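Local coordinates for periplasmic binding protein (Pseudomonas aeruginosa, PDB 2R79) that binds heme in the periplasm and probably delivers it to an inner-membrane ABC transporter for uptake into the cell, at residues A129-A134 with A258-A263. Sequence-based numbering, arbitrary orientation.
Sequences ADWIAA and AFYPSA
The backbones come closest at I132, in the last turns of helix 111-135, and Y260, just past the end of helix 248-259, CA to CA 8.3 Å. A type I beta turn from Y260 to A263, closed by A263 N to Y260 O at 3.2 Å, brings both Y260 and A263 to the helix. W131 carries much of the contact: with CG anti to the backbone N (chi1 180°), its indole reaches out from the helix and leads with the six-membered ring. W131 CZ2 meets A263 CB at 3.7 Å, while W131 CH2 lies 4.0 Å from Y260 CB. The two aromatic side chains run past one another in opposite senses, W131 CZ3 coming within 4.0 Å of Y260 CD1. I132 lies roughly perpendicular to the tyrosine side chain and puts its CG2 4.2 Å from Y260 OH. Polar ends are held from outside: W131 NE1 bonds to K264 O, which should limit rotation of the indole, and the hydroxyl of the buried Y260 bonds to G172 O and Q136 NE2. Remote from the heme pocket, this apolar contact joins the C-terminal end of the long helix 111-135, which bridges the two lobes in the periplasmic-binding-protein fold of this family, to the C-terminal lobe.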
# COMPACT_ATOMS: atom_id res chain seq x y z
N ALA A 129 -18.88 21.62 22.53
CA ALA A 129 -18.82 22.37 23.78
C ALA A 129 -19.42 21.61 24.95
O ALA A 129 -18.93 21.69 26.07
CB ALA A 129 -19.53 23.71 23.62
N ASP A 130 -20.50 20.88 24.70
CA ASP A 130 -21.14 20.09 25.75
C ASP A 130 -20.25 18.93 26.17
O ASP A 130 -20.18 18.58 27.35
CB ASP A 130 -22.49 19.56 25.26
CG ASP A 130 -23.59 20.61 25.33
OD1 ASP A 130 -23.30 21.78 25.66
OD2 ASP A 130 -24.76 20.26 25.04
N TRP A 131 -19.57 18.32 25.20
CA TRP A 131 -18.67 17.20 25.47
C TRP A 131 -17.52 17.71 26.35
O TRP A 131 -17.10 17.05 27.30
CB TRP A 131 -18.13 16.65 24.16
CG TRP A 131 -17.19 15.50 24.30
CD1 TRP A 131 -17.50 14.18 24.26
CD2 TRP A 131 -15.76 15.57 24.47
NE1 TRP A 131 -16.37 13.42 24.40
CE2 TRP A 131 -15.28 14.25 24.53
CE3 TRP A 131 -14.85 16.63 24.59
CZ2 TRP A 131 -13.93 13.94 24.70
CZ3 TRP A 131 -13.50 16.32 24.76
CH2 TRP A 131 -13.05 14.99 24.81
N ILE A 132 -17.02 18.89 26.02
CA ILE A 132 -15.94 19.48 26.79
C ILE A 132 -16.37 19.78 28.22
O ILE A 132 -15.64 19.50 29.17
CB ILE A 132 -15.42 20.78 26.11
CG1 ILE A 132 -14.71 20.43 24.80
CG2 ILE A 132 -14.48 21.52 27.04
CD1 ILE A 132 -14.31 21.61 23.96
N ALA A 133 -17.57 20.35 28.38
CA ALA A 133 -18.08 20.67 29.70
C ALA A 133 -18.09 19.43 30.59
O ALA A 133 -17.69 19.47 31.75
CB ALA A 133 -19.50 21.24 29.59
N ALA A 134 -18.55 18.31 30.02
CA ALA A 134 -18.60 17.07 30.77
C ALA A 134 -17.20 16.54 31.06
O ALA A 134 -16.95 15.98 32.13
CB ALA A 134 -19.38 16.03 29.98
N ALA A 258 -7.44 14.39 22.36
CA ALA A 258 -6.03 14.40 22.78
C ALA A 258 -5.85 15.27 24.03
O ALA A 258 -4.99 14.99 24.86
CB ALA A 258 -5.15 14.91 21.66
N PHE A 259 -6.66 16.32 24.15
CA PHE A 259 -6.59 17.24 25.29
C PHE A 259 -7.22 16.67 26.57
O PHE A 259 -6.83 17.05 27.67
CB PHE A 259 -7.26 18.58 24.93
CG PHE A 259 -6.51 19.39 23.89
CD1 PHE A 259 -7.12 20.46 23.25
CD2 PHE A 259 -5.18 19.09 23.58
CE1 PHE A 259 -6.43 21.22 22.31
CE2 PHE A 259 -4.48 19.85 22.63
CZ PHE A 259 -5.11 20.92 22.00
N TYR A 260 -8.21 15.79 26.41
CA TYR A 260 -8.88 15.15 27.55
C TYR A 260 -8.85 13.65 27.28
O TYR A 260 -9.88 13.05 26.98
CB TYR A 260 -10.33 15.61 27.66
CG TYR A 260 -10.48 17.08 27.92
CD1 TYR A 260 -10.48 17.99 26.87
CD2 TYR A 260 -10.55 17.57 29.22
CE1 TYR A 260 -10.54 19.37 27.11
CE2 TYR A 260 -10.61 18.93 29.47
CZ TYR A 260 -10.60 19.83 28.41
OH TYR A 260 -10.67 21.18 28.66
N PRO A 261 -7.68 13.02 27.40
CA PRO A 261 -7.50 11.59 27.16
C PRO A 261 -8.34 10.65 28.02
O PRO A 261 -8.54 9.49 27.65
CB PRO A 261 -6.00 11.38 27.36
CG PRO A 261 -5.65 12.42 28.37
CD PRO A 261 -6.43 13.63 27.89
N SER A 262 -8.84 11.14 29.15
CA SER A 262 -9.66 10.34 30.05
C SER A 262 -11.15 10.47 29.78
O SER A 262 -11.96 10.22 30.67
CB SER A 262 -9.39 10.72 31.50
OG SER A 262 -8.05 10.43 31.85
N ALA A 263 -11.50 10.87 28.58
CA ALA A 263 -12.91 11.01 28.22
C ALA A 263 -13.12 10.20 26.95
O ALA A 263 -12.23 10.13 26.11
CB ALA A 263 -13.26 12.46 27.98